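Local coordinates for endo-1,4-beta-xylanase D (Paenibacillus polymyxa, PDB 1W0N), which is a xylanase whose calcium-dependent carbohydrate-binding module of family CBM36, the part described here, probably binds xylan, at residues Val15-Met20 and Val46-Gln50; Phe52-Asn58 and Ser98-Thr104; Ser60-Ala64 and Asp121-Asp125; Ala64-Thr70 and Asn86-Pro92. Residues are numbered along the deposited sequence.

Contact 1 (Val15-Met20 and Val46-Gln50); sequences VEAENM and VSYSQ. With CA (calcium ion), chain B.
The Tyr48 ring is the unusual feature here, with an aliphatic group over its face and a sulfur oblique to it: Val15 CG1 sits 4.1 Å from the Tyr48 centroid, 9° off the normal, a CH-pi contact, and Met20 (m, t, t) places SD 5.2 Å from that centroid, a Met-aromatic contact, and 3.7 Å from Val46 CG2. Val15-Glu16 ends one strand, Ala17-Asn19 forms a 3-10 turn closed by Asn19 N to Glu16 O and Met20 N to Ala17 O (both 3.0 Å), and Val46-Gln50 is beta strand; Met20 lies nearest Tyr48, CA to CA 5.5 Å. The turn carries the chain from strand 13-16 to strand 21-23, in the other sheet of the sandwich. Lying in different sheets, strands 13-16 and 45-52 meet mainly through side chains, without hydrogen bonds; Met20 CB also reaches Ser47 O, 3.5 Å. Tyr48 (chi1 p) donates OH to Gln50 OE1, 2.8 Å. Calcium is held by Glu16 OE1 (2.3 Å), Glu18 OE1 and OE2 (both 2.5 Å), Asp35 and Asp125. The chemistry divides: acidic oxygens serve the metal, apolar groups and sulfur the sandwich interior.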
loop_
_atom_site.group_PDB
_atom_site.type_symbol
_atom_site.label_atom_id
_atom_site.label_comp_id
_atom_site.label_asym_id
_atom_site.label_seq_id
_atom_site.Cartn_x
_atom_site.Cartn_y
_atom_site.Cartn_z
ATOM N N VAL A 15 3.722 -2.727 -9.480
ATOM C CA VAL A 15 2.362 -2.368 -9.866
ATOM C C VAL A 15 2.086 -0.961 -9.348
ATOM O O VAL A 15 2.278 -0.657 -8.165
ATOM C CB VAL A 15 1.329 -3.366 -9.317
ATOM C CG1 VAL A 15 -0.078 -2.960 -9.719
ATOM C CG2 VAL A 15 1.632 -4.769 -9.825
ATOM N N GLU A 16 1.660 -0.085 -10.259
ATOM C CA GLU A 16 1.346 1.292 -9.905
ATOM C C GLU A 16 0.008 1.354 -9.190
ATOM O O GLU A 16 -0.975 0.737 -9.622
ATOM C CB GLU A 16 1.289 2.144 -11.170
ATOM C CG GLU A 16 2.593 2.237 -11.934
ATOM C CD GLU A 16 3.689 3.023 -11.242
ATOM O OE1 GLU A 16 3.390 3.731 -10.263
ATOM O OE2 GLU A 16 4.842 2.946 -11.689
ATOM N N ALA A 17 -0.066 2.110 -8.085
ATOM C CA ALA A 17 -1.311 2.216 -7.342
ATOM C C ALA A 17 -2.451 2.734 -8.210
ATOM O O ALA A 17 -3.597 2.291 -8.086
ATOM C CB ALA A 17 -1.120 3.109 -6.125
ATOM N N GLU A 18 -2.131 3.691 -9.088
ATOM C CA GLU A 18 -3.111 4.315 -9.944
ATOM C C GLU A 18 -3.692 3.342 -10.983
ATOM O O GLU A 18 -4.679 3.696 -11.631
ATOM C CB GLU A 18 -2.532 5.569 -10.601
ATOM C CG GLU A 18 -1.296 5.380 -11.474
ATOM C CD GLU A 18 0.053 5.480 -10.750
ATOM O OE1 GLU A 18 0.144 5.104 -9.548
ATOM O OE2 GLU A 18 1.050 5.892 -11.378
ATOM N N ASN A 19 -3.115 2.148 -11.126
ATOM C CA ASN A 19 -3.651 1.115 -12.000
ATOM C C ASN A 19 -4.439 0.033 -11.262
ATOM O O ASN A 19 -4.926 -0.915 -11.883
ATOM C CB ASN A 19 -2.526 0.483 -12.818
ATOM C CG ASN A 19 -1.909 1.458 -13.784
ATOM O OD1 ASN A 19 -2.568 2.412 -14.228
ATOM N ND2 ASN A 19 -0.662 1.227 -14.141
ATOM N N MET A 20 -4.580 0.173 -9.953
ATOM C CA MET A 20 -5.308 -0.783 -9.126
ATOM C C MET A 20 -6.780 -0.408 -9.037
ATOM O O MET A 20 -7.196 0.681 -9.437
ATOM C CB MET A 20 -4.688 -0.808 -7.719
ATOM C CG MET A 20 -3.250 -1.268 -7.705
ATOM S SD MET A 20 -2.647 -1.240 -6.013
ATOM C CE MET A 20 -0.905 -1.591 -6.276
ATOM N N VAL A 46 -6.771 0.440 -2.038
ATOM C CA VAL A 46 -6.460 0.012 -3.394
ATOM C C VAL A 46 -6.209 -1.483 -3.372
ATOM O O VAL A 46 -5.679 -2.017 -2.383
ATOM C CB VAL A 46 -5.235 0.732 -4.025
ATOM C CG1 VAL A 46 -5.571 2.190 -4.282
ATOM C CG2 VAL A 46 -3.989 0.613 -3.164
ATOM N N SER A 47 -6.580 -2.177 -4.445
ATOM C CA SER A 47 -6.373 -3.612 -4.493
ATOM C C SER A 47 -6.221 -4.117 -5.908
ATOM O O SER A 47 -6.686 -3.502 -6.867
ATOM C CB SER A 47 -7.502 -4.358 -3.813
ATOM O OG SER A 47 -8.706 -4.211 -4.519
ATOM N N TYR A 48 -5.584 -5.280 -6.037
ATOM C CA TYR A 48 -5.524 -5.986 -7.303
ATOM C C TYR A 48 -5.179 -7.439 -6.992
ATOM O O TYR A 48 -4.803 -7.785 -5.879
ATOM C CB TYR A 48 -4.503 -5.348 -8.272
ATOM C CG TYR A 48 -3.087 -5.693 -7.978
ATOM C CD1 TYR A 48 -2.385 -5.105 -6.930
ATOM C CD2 TYR A 48 -2.452 -6.689 -8.719
ATOM C CE1 TYR A 48 -1.083 -5.504 -6.642
ATOM C CE2 TYR A 48 -1.161 -7.085 -8.441
ATOM C CZ TYR A 48 -0.473 -6.500 -7.391
ATOM O OH TYR A 48 0.803 -6.864 -7.082
ATOM N N SER A 49 -5.317 -8.313 -8.001
ATOM C CA SER A 49 -5.006 -9.717 -7.838
ATOM C C SER A 49 -3.632 -10.028 -8.399
ATOM O O SER A 49 -3.337 -9.703 -9.547
ATOM C CB SER A 49 -6.047 -10.573 -8.564
ATOM O OG SER A 49 -7.288 -10.434 -7.964
ATOM N N GLN A 50 -2.795 -10.675 -7.573
ATOM C CA GLN A 50 -1.441 -11.047 -7.928
ATOM C C GLN A 50 -1.287 -12.558 -7.882
ATOM O O GLN A 50 -1.603 -13.181 -6.872
ATOM C CB GLN A 50 -0.465 -10.405 -6.943
ATOM C CG GLN A 50 1.011 -10.749 -7.140
ATOM C CD GLN A 50 1.558 -10.206 -8.457
ATOM O OE1 GLN A 50 1.515 -8.983 -8.696
ATOM N NE2 GLN A 50 2.102 -11.079 -9.277
HETATM CA CA CA B . 2.538 5.656 -9.356
HETATM O O HOH W 1 4.044 6.836 -10.832
#

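Contact 2 (Phe52-Asn58 and Ser98-Thr104); sequences FANSTHN and SNITHAT. With SO4 (sulfate ion), chain D.
Phe52 lays its ring across one face of the His102 imidazole, with centroids 4.2 Å apart, planes inclined at 40°, and Phe52 CD2 3.5 Å from His102 CE1. The opposite face of that imidazole is covered by Ser55 O, and its rim meets His57, where His57 ND1 and His102 NE2 share a hydrogen bond of 2.7 Å. His102 takes chi1 p and Phe52 and His57 chi1 m, making a small aromatic cluster; His102 ND1 donates to Ala103 O at 2.7 Å. Beneath it runs a short antiparallel pairing. His57 and Ile100 form the hydrogen-bonded pair (His57 N to Ile100 O 3.0 Å, Ile100 N to His57 O 2.9 Å), Thr56 and Thr101 the non-hydrogen-bonded one, CA to CA 4.2 Å, their OG1 atoms hydrogen-bonded at 2.7 Å. His102 N to Ser55 O, 2.8 Å, continues the register. Asn99 (phi/psi 56/49) bends its strand, while Asn54 OD1 receives Thr56 N at 3.0 Å in an Asx turn. A sulfate, probably from the crystallisation liquor, accepts a very short bond from Ala53 N to O4 (2.4 Å) and a weak one from His57 NE2 to O3 (2.5 Å). The contact joins strands 56-65 and 93-101 at one end of the sandwich, where Phe52, leaving strand 45-52 of the other sheet, packs on Ile109 of strand 107-113, Ile77 of strand 70-77 and, edge-to-face, Phe129.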
loop_
_atom_site.group_PDB
_atom_site.type_symbol
_atom_site.label_atom_id
_atom_site.label_comp_id
_atom_site.label_asym_id
_atom_site.label_seq_id
_atom_site.Cartn_x
_atom_site.Cartn_y
_atom_site.Cartn_z
ATOM N N PHE A 52 1.220 -15.641 -7.406
ATOM C CA PHE A 52 2.504 -15.955 -6.813
ATOM C C PHE A 52 2.887 -17.414 -7.039
ATOM O O PHE A 52 2.106 -18.326 -6.742
ATOM C CB PHE A 52 2.455 -15.759 -5.296
ATOM C CG PHE A 52 2.313 -14.330 -4.862
ATOM C CD1 PHE A 52 3.311 -13.402 -5.097
ATOM C CD2 PHE A 52 1.205 -13.953 -4.110
ATOM C CE1 PHE A 52 3.237 -12.126 -4.607
ATOM C CE2 PHE A 52 1.121 -12.653 -3.625
ATOM C CZ PHE A 52 2.118 -11.743 -3.865
ATOM N N ALA A 53 4.112 -17.636 -7.483
ATOM C CA ALA A 53 4.707 -18.977 -7.485
ATOM C C ALA A 53 5.414 -19.286 -6.161
ATOM O O ALA A 53 5.433 -20.429 -5.715
ATOM C CB ALA A 53 5.698 -19.123 -8.627
ATOM N N ASN A 54 5.977 -18.270 -5.503
ATOM C CA ASN A 54 6.743 -18.432 -4.278
ATOM C C ASN A 54 5.923 -17.947 -3.097
ATOM O O ASN A 54 5.159 -16.991 -3.198
ATOM C CB ASN A 54 8.012 -17.603 -4.332
ATOM C CG ASN A 54 9.117 -18.177 -3.424
ATOM O OD1 ASN A 54 8.975 -18.162 -2.170
ATOM N ND2 ASN A 54 10.196 -18.642 -3.992
ATOM N N SER A 55 6.132 -18.593 -1.935
ATOM C CA SER A 55 5.432 -18.217 -0.712
ATOM C C SER A 55 6.063 -17.066 0.074
ATOM O O SER A 55 5.400 -16.600 1.001
ATOM C CB SER A 55 5.300 -19.443 0.182
ATOM O OG SER A 55 6.553 -20.084 0.371
ATOM N N THR A 56 7.258 -16.602 -0.258
ATOM C CA THR A 56 7.865 -15.510 0.512
ATOM C C THR A 56 8.441 -14.445 -0.412
ATOM O O THR A 56 9.149 -14.748 -1.373
ATOM C CB THR A 56 8.943 -16.033 1.462
ATOM O OG1 THR A 56 8.308 -16.825 2.484
ATOM C CG2 THR A 56 9.653 -14.929 2.219
ATOM N N HIS A 57 8.150 -13.181 -0.070
ATOM C CA HIS A 57 8.638 -12.033 -0.811
ATOM C C HIS A 57 9.076 -10.915 0.122
ATOM O O HIS A 57 8.623 -10.800 1.250
ATOM C CB HIS A 57 7.537 -11.439 -1.713
ATOM C CG HIS A 57 7.184 -12.341 -2.846
ATOM N ND1 HIS A 57 6.368 -13.429 -2.680
ATOM C CD2 HIS A 57 7.631 -12.349 -4.122
ATOM C CE1 HIS A 57 6.321 -14.077 -3.832
ATOM N NE2 HIS A 57 7.061 -13.456 -4.721
ATOM N N ASN A 58 9.943 -10.058 -0.438
ATOM C CA ASN A 58 10.156 -8.721 0.073
ATOM C C ASN A 58 9.204 -7.794 -0.656
ATOM O O ASN A 58 8.972 -7.939 -1.864
ATOM C CB ASN A 58 11.597 -8.282 -0.183
ATOM C CG ASN A 58 12.616 -9.216 0.410
ATOM O OD1 ASN A 58 13.591 -9.645 -0.286
ATOM N ND2 ASN A 58 12.451 -9.541 1.630
ATOM N N SER A 98 10.209 -7.078 4.766
ATOM C CA SER A 98 11.061 -8.109 4.236
ATOM C C SER A 98 10.631 -9.491 4.697
ATOM O O SER A 98 10.140 -9.690 5.810
ATOM C CB SER A 98 12.516 -7.846 4.607
ATOM O OG SER A 98 12.981 -6.664 3.931
ATOM N N ASN A 99 10.856 -10.481 3.813
ATOM C CA ASN A 99 10.685 -11.887 4.139
ATOM C C ASN A 99 9.301 -12.228 4.655
ATOM O O ASN A 99 9.139 -12.909 5.674
ATOM C CB ASN A 99 11.773 -12.371 5.118
ATOM C CG ASN A 99 13.144 -12.025 4.604
ATOM O OD1 ASN A 99 13.506 -12.409 3.489
ATOM N ND2 ASN A 99 13.898 -11.262 5.382
ATOM N N ILE A 100 8.290 -11.755 3.931
ATOM C CA ILE A 100 6.906 -11.980 4.275
ATOM C C ILE A 100 6.410 -13.263 3.611
ATOM O O ILE A 100 6.441 -13.374 2.388
ATOM C CB ILE A 100 6.052 -10.795 3.824
ATOM C CG1 ILE A 100 6.493 -9.478 4.492
ATOM C CG2 ILE A 100 4.561 -11.094 3.997
ATOM C CD1 ILE A 100 6.150 -9.461 5.932
ATOM N N THR A 101 5.949 -14.211 4.437
ATOM C CA THR A 101 5.360 -15.441 3.930
ATOM C C THR A 101 3.857 -15.264 3.757
ATOM O O THR A 101 3.185 -14.597 4.557
ATOM C CB THR A 101 5.690 -16.616 4.862
ATOM O OG1 THR A 101 7.103 -16.790 4.918
ATOM C CG2 THR A 101 5.090 -17.927 4.342
ATOM N N HIS A 102 3.329 -15.881 2.694
ATOM C CA HIS A 102 1.945 -15.777 2.317
ATOM C C HIS A 102 1.570 -16.988 1.433
ATOM O O HIS A 102 2.439 -17.765 1.043
ATOM C CB HIS A 102 1.714 -14.462 1.538
ATOM C CG HIS A 102 2.626 -14.327 0.380
ATOM N ND1 HIS A 102 2.413 -15.020 -0.801
ATOM C CD2 HIS A 102 3.835 -13.719 0.235
ATOM C CE1 HIS A 102 3.444 -14.819 -1.606
ATOM N NE2 HIS A 102 4.323 -14.028 -1.012
ATOM N N ALA A 103 0.295 -17.146 1.108
ATOM C CA ALA A 103 -0.147 -18.218 0.240
ATOM C C ALA A 103 0.282 -17.968 -1.181
ATOM O O ALA A 103 0.503 -16.822 -1.616
ATOM C CB ALA A 103 -1.670 -18.341 0.341
ATOM N N THR A 104 0.396 -19.052 -1.954
ATOM C CA THR A 104 0.734 -18.959 -3.348
ATOM C C THR A 104 -0.536 -18.985 -4.200
ATOM O O THR A 104 -1.670 -19.035 -3.670
ATOM C CB THR A 104 1.721 -20.068 -3.751
ATOM O OG1 THR A 104 1.079 -21.331 -3.580
ATOM C CG2 THR A 104 2.975 -20.045 -2.931
HETATM S S SO4 D . 6.285 -15.318 -7.158
HETATM O O1 SO4 D . 7.474 -15.467 -7.851
HETATM O O2 SO4 D . 6.272 -16.089 -6.010
HETATM O O3 SO4 D . 6.024 -13.883 -6.957
HETATM O O4 SO4 D . 5.436 -15.850 -8.264
#

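Contact 3 (Ser60-Ala64 and Asp121-Asp125); sequences SVRGA and DAYVD. With CA (calcium ion), chain B; MG (magnesium ion), chain C.
Asp125, Ala64 and Arg62 lose the most surface here, and between them they show how a sheet pairing can carry a metal site. Strands 60-64 and 122-125 run antiparallel, their axes 4.7 Å apart at closest approach and 145° between directions. Ala64 and Tyr123 are the hydrogen-bonded pair, with Ala64 N to Tyr123 O and Tyr123 N to Ala64 O both 2.9 Å; Ala64 CB lies 4.2 Å from Tyr123 CD2. Next along, Gly63 faces Val124 as a non-hydrogen-bonded pair, CA to CA 4.5 Å, where a side chain on the glycine would collide with Tyr123 O. Arg62 O then accepts Asp125 N at 2.8 Å, and its extended side chain (t, t, t) delivers NH1 to Asp125 OD2 at 2.8 Å, a salt bridge. Asp125 (chi1 t) gives its remaining oxygens to calcium, OD1 at 2.3 Å and the backbone O at 2.5 Å; Glu16, Glu18 and Asp35 complete the protein ligands. At the other end, Asp121 OD1 binds magnesium at 2.0 Å alongside four waters and Tyr40 O, a hydrated site consistent with metal-mediated sugar binding. Val61 CG1 meets Val124 CG1 at 4.0 Å on the interior side. Strand 56-65 lies between strands 93-101 and 122-130 in its sheet, and Val61 packs across the sandwich on Phe85 and Phe87 of strand 80-88.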
loop_
_atom_site.group_PDB
_atom_site.type_symbol
_atom_site.label_atom_id
_atom_site.label_comp_id
_atom_site.label_asym_id
_atom_site.label_seq_id
_atom_site.Cartn_x
_atom_site.Cartn_y
_atom_site.Cartn_z
ATOM N N SER A 60 8.049 -3.683 -1.154
ATOM C CA SER A 60 8.303 -2.272 -0.933
ATOM C C SER A 60 7.161 -1.449 -1.513
ATOM O O SER A 60 6.567 -1.809 -2.526
ATOM C CB SER A 60 9.627 -1.838 -1.540
ATOM O OG SER A 60 10.746 -2.340 -0.828
ATOM N N VAL A 61 6.867 -0.338 -0.839
ATOM C CA VAL A 61 5.883 0.623 -1.315
ATOM C C VAL A 61 6.526 1.998 -1.217
ATOM O O VAL A 61 7.092 2.356 -0.179
ATOM C CB VAL A 61 4.571 0.569 -0.502
ATOM C CG1 VAL A 61 3.638 1.739 -0.847
ATOM C CG2 VAL A 61 3.856 -0.749 -0.772
ATOM N N ARG A 62 6.433 2.778 -2.312
ATOM C CA ARG A 62 6.799 4.181 -2.261
ATOM C C ARG A 62 5.545 4.976 -1.896
ATOM O O ARG A 62 4.497 4.802 -2.519
ATOM C CB ARG A 62 7.376 4.660 -3.592
ATOM C CG ARG A 62 7.815 6.111 -3.545
ATOM C CD ARG A 62 8.646 6.502 -4.748
ATOM N NE ARG A 62 9.224 7.833 -4.618
ATOM C CZ ARG A 62 8.903 8.915 -5.330
ATOM N NH1 ARG A 62 7.897 8.913 -6.196
ATOM N NH2 ARG A 62 9.612 10.042 -5.160
ATOM N N GLY A 63 5.665 5.804 -0.861
ATOM C CA GLY A 63 4.527 6.535 -0.354
ATOM C C GLY A 63 4.958 7.791 0.379
ATOM O O GLY A 63 6.144 8.079 0.517
ATOM N N ALA A 64 3.953 8.531 0.857
ATOM C CA ALA A 64 4.193 9.754 1.613
ATOM C C ALA A 64 3.002 10.014 2.503
ATOM O O ALA A 64 1.920 9.455 2.305
ATOM C CB ALA A 64 4.425 10.945 0.670
ATOM N N ASP A 121 -3.134 11.064 6.275
ATOM C CA ASP A 121 -3.533 10.396 5.053
ATOM C C ASP A 121 -2.306 9.920 4.309
ATOM O O ASP A 121 -1.227 10.503 4.424
ATOM C CB ASP A 121 -4.387 11.344 4.235
ATOM C CG ASP A 121 -5.615 11.767 5.011
ATOM O OD1 ASP A 121 -6.130 10.890 5.751
ATOM O OD2 ASP A 121 -6.066 12.932 4.895
ATOM N N ALA A 122 -2.477 8.811 3.583
ATOM C CA ALA A 122 -1.365 8.203 2.870
ATOM C C ALA A 122 -1.501 8.405 1.374
ATOM O O ALA A 122 -2.566 8.176 0.790
ATOM C CB ALA A 122 -1.274 6.719 3.152
ATOM N N TYR A 123 -0.401 8.783 0.763
ATOM C CA TYR A 123 -0.261 8.804 -0.675
ATOM C C TYR A 123 0.557 7.580 -1.056
ATOM O O TYR A 123 1.638 7.357 -0.482
ATOM C CB TYR A 123 0.450 10.082 -1.089
ATOM C CG TYR A 123 -0.199 11.361 -0.600
ATOM C CD1 TYR A 123 -1.565 11.569 -0.694
ATOM C CD2 TYR A 123 0.579 12.392 -0.093
ATOM C CE1 TYR A 123 -2.148 12.765 -0.282
ATOM C CE2 TYR A 123 0.017 13.598 0.296
ATOM C CZ TYR A 123 -1.349 13.780 0.198
ATOM O OH TYR A 123 -1.919 14.971 0.571
ATOM N N VAL A 124 0.069 6.843 -2.060
ATOM C CA VAL A 124 0.691 5.574 -2.445
ATOM C C VAL A 124 1.067 5.685 -3.906
ATOM O O VAL A 124 0.208 6.024 -4.747
ATOM C CB VAL A 124 -0.336 4.424 -2.234
ATOM C CG1 VAL A 124 0.290 3.112 -2.564
ATOM C CG2 VAL A 124 -0.803 4.371 -0.773
ATOM N N ASP A 125 2.329 5.409 -4.210
ATOM C CA ASP A 125 2.826 5.540 -5.587
ATOM C C ASP A 125 2.767 4.194 -6.325
ATOM O O ASP A 125 2.167 4.087 -7.401
ATOM C CB ASP A 125 4.250 6.101 -5.520
ATOM C CG ASP A 125 4.877 6.398 -6.866
ATOM O OD1 ASP A 125 4.227 6.145 -7.898
ATOM O OD2 ASP A 125 6.037 6.874 -6.892
HETATM CA CA CA B . 2.538 5.656 -9.356
HETATM MG MG MG C . -7.628 10.784 7.110
HETATM O O HOH W 2 -8.439 12.400 6.082
HETATM O O HOH W 1 4.044 6.836 -10.832
HETATM O O HOH W 3 -9.217 10.744 8.411
HETATM O O HOH W 4 -6.668 12.142 8.404
HETATM O O HOH W 5 -6.572 9.338 8.127
#

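Contact 4 (Ala64-Thr70 and Asn86-Pro92); sequences ASSNAGT and NFTGKTP
Ala64-Ser65 ends one strand and Asn86-Thr88 another, and the chain beyond each bends into a loop that meets the other. Thr70 and Thr88 form an antiparallel non-hydrogen-bonded pair, CA to CA 4.1 Å; Gly89 N then donates to Gly69 O at 3.1 Å, and Ser65 N to Gly89 O at 3.0 Å. Gly89 adopts phi/psi 92/163, where a CB would jam against the preceding carbonyl oxygen, so the tight passage calls for glycine; its CA also comes within 3.3 Å of Ala68 O. Ser65 (chi1 t) accepts Asn67 N on OG at 3.1 Å, an ST turn that bends the 64-70 loop. In this beta-sandwich the two loops pack side by side at one end: 56-65 and 93-101 belong to one sheet, 70-77 and 80-88 to the other, so both loops carry the chain between sheets. Trp120 packs on Ser65, Ser66 and Asn67. Among the side chains, Ala64 CB fits against Lys90 O (3.7 Å) and Pro92 CG (4.2 Å), while Phe87 CB covers Ala64 C at 3.7 Å. Thr70 OG1 and Thr88 OG1 share a hydrogen bond of 2.8 Å, and Asn86 ND2 donates to Thr88 OG1 at 2.7 Å. Lys90 curls back, chi3 and chi4 both p, so that NZ makes a weak bond to Ser66 O at 3.1 Å and donates at 3.0 Å to water 6, which donates to Ser65 O at 2.8 Å.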
loop_
_atom_site.group_PDB
_atom_site.type_symbol
_atom_site.label_atom_id
_atom_site.label_comp_id
_atom_site.label_asym_id
_atom_site.label_seq_id
_atom_site.Cartn_x
_atom_site.Cartn_y
_atom_site.Cartn_z
ATOM N N ALA A 64 3.953 8.531 0.857
ATOM C CA ALA A 64 4.193 9.754 1.613
ATOM C C ALA A 64 3.002 10.014 2.503
ATOM O O ALA A 64 1.920 9.455 2.305
ATOM C CB ALA A 64 4.425 10.945 0.670
ATOM N N SER A 65 3.198 10.888 3.495
ATOM C CA SER A 65 2.118 11.372 4.327
ATOM C C SER A 65 1.581 12.702 3.793
ATOM O O SER A 65 2.318 13.487 3.185
ATOM C CB SER A 65 2.663 11.587 5.740
ATOM O OG SER A 65 1.635 12.073 6.589
ATOM N N SER A 66 0.314 12.964 4.097
ATOM C CA SER A 66 -0.274 14.266 3.841
ATOM C C SER A 66 0.295 15.370 4.723
ATOM O O SER A 66 0.105 16.547 4.424
ATOM C CB SER A 66 -1.790 14.194 4.024
ATOM O OG SER A 66 -2.139 13.790 5.340
ATOM N N ASN A 67 0.976 14.986 5.810
ATOM C CA ASN A 67 1.425 15.954 6.797
ATOM C C ASN A 67 2.847 15.619 7.233
ATOM O O ASN A 67 3.439 14.620 6.823
ATOM C CB ASN A 67 0.447 15.952 7.980
ATOM C CG ASN A 67 -0.853 16.661 7.662
ATOM O OD1 ASN A 67 -1.142 17.727 8.283
ATOM N ND2 ASN A 67 -1.664 16.137 6.813
ATOM N N ALA A 68 3.405 16.496 8.096
ATOM C CA ALA A 68 4.719 16.241 8.643
ATOM C C ALA A 68 4.767 14.942 9.442
ATOM O O ALA A 68 5.837 14.323 9.531
ATOM C CB ALA A 68 5.132 17.418 9.514
ATOM N N GLY A 69 3.653 14.563 10.052
ATOM C CA GLY A 69 3.595 13.376 10.862
ATOM C C GLY A 69 3.293 12.101 10.085
ATOM O O GLY A 69 3.479 12.019 8.863
ATOM N N THR A 70 2.840 11.092 10.817
ATOM C CA THR A 70 2.816 9.723 10.330
ATOM C C THR A 70 1.489 9.341 9.696
ATOM O O THR A 70 0.420 9.617 10.233
ATOM C CB THR A 70 3.062 8.795 11.529
ATOM O OG1 THR A 70 4.312 9.132 12.136
ATOM C CG2 THR A 70 3.102 7.331 11.120
ATOM N N ASN A 86 5.114 2.596 7.306
ATOM C CA ASN A 86 5.088 3.889 7.974
ATOM C C ASN A 86 5.649 4.943 7.030
ATOM O O ASN A 86 6.836 4.888 6.685
ATOM C CB ASN A 86 5.955 3.786 9.229
ATOM C CG ASN A 86 6.037 5.067 10.025
ATOM O OD1 ASN A 86 6.170 4.980 11.292
ATOM N ND2 ASN A 86 6.043 6.166 9.411
ATOM N N PHE A 87 4.777 5.867 6.600
ATOM C CA PHE A 87 5.217 7.030 5.832
ATOM C C PHE A 87 5.049 8.253 6.722
ATOM O O PHE A 87 3.932 8.728 6.953
ATOM C CB PHE A 87 4.386 7.198 4.547
ATOM C CG PHE A 87 4.487 5.988 3.664
ATOM C CD1 PHE A 87 5.657 5.715 2.976
ATOM C CD2 PHE A 87 3.424 5.105 3.554
ATOM C CE1 PHE A 87 5.785 4.569 2.189
ATOM C CE2 PHE A 87 3.538 3.957 2.758
ATOM C CZ PHE A 87 4.718 3.685 2.099
ATOM N N THR A 88 6.174 8.740 7.247
ATOM C CA THR A 88 6.180 9.945 8.065
ATOM C C THR A 88 6.783 11.077 7.254
ATOM O O THR A 88 7.858 10.950 6.671
ATOM C CB THR A 88 6.961 9.697 9.364
ATOM O OG1 THR A 88 6.256 8.751 10.176
ATOM C CG2 THR A 88 7.066 10.964 10.207
ATOM N N GLY A 89 6.059 12.186 7.202
ATOM C CA GLY A 89 6.524 13.352 6.493
ATOM C C GLY A 89 6.065 13.411 5.050
ATOM O O GLY A 89 5.615 12.420 4.457
ATOM N N LYS A 90 6.183 14.603 4.499
ATOM C CA LYS A 90 5.615 14.914 3.181
ATOM C C LYS A 90 6.473 14.388 2.027
ATOM O O LYS A 90 5.978 14.260 0.909
ATOM C CB LYS A 90 5.432 16.418 3.071
ATOM C CG LYS A 90 4.452 16.980 4.103
ATOM C CD LYS A 90 4.387 18.506 4.075
ATOM C CE LYS A 90 3.543 18.962 3.025
ATOM N NZ LYS A 90 2.151 18.524 3.259
ATOM N N THR A 91 7.745 14.103 2.272
ATOM C CA THR A 91 8.626 13.666 1.200
ATOM C C THR A 91 8.472 12.170 0.984
ATOM O O THR A 91 8.599 11.393 1.952
ATOM C CB THR A 91 10.061 14.042 1.526
ATOM O OG1 THR A 91 10.103 15.471 1.602
ATOM C CG2 THR A 91 11.019 13.600 0.433
ATOM N N PRO A 92 8.227 11.728 -0.244
ATOM C CA PRO A 92 8.100 10.288 -0.488
ATOM C C PRO A 92 9.343 9.503 -0.090
ATOM O O PRO A 92 10.473 9.941 -0.318
ATOM C CB PRO A 92 7.866 10.190 -2.000
ATOM C CG PRO A 92 7.249 11.535 -2.362
ATOM C CD PRO A 92 7.971 12.516 -1.471
HETATM O O HOH W 6 2.208 15.911 1.790
#

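How the contacts relate
The four contacts illustrate how chemistry follows position in a beta-sandwich. Contact 3 is the buried one, a regular pairing of backbone bonds; contact 1 is partly buried and relies on apolar side chains between sheets. They touch through Ala17 and Asp125 and share the calcium and water 1, so one metal joins a turn to a strand. Contacts 2 and 4 lie on opposite sides of the chain's centre, their centres about 27 Å apart, and both use strand 56-65: contact 2, at the surface, with aromatic and polar groups, and contact 4 with loop backbone, glycine and threonine hydroxyls. Contact 4 shares Ala64 with contact 3, and Ser66 N meets the backbone O of Asp121, whose side chain binds the magnesium.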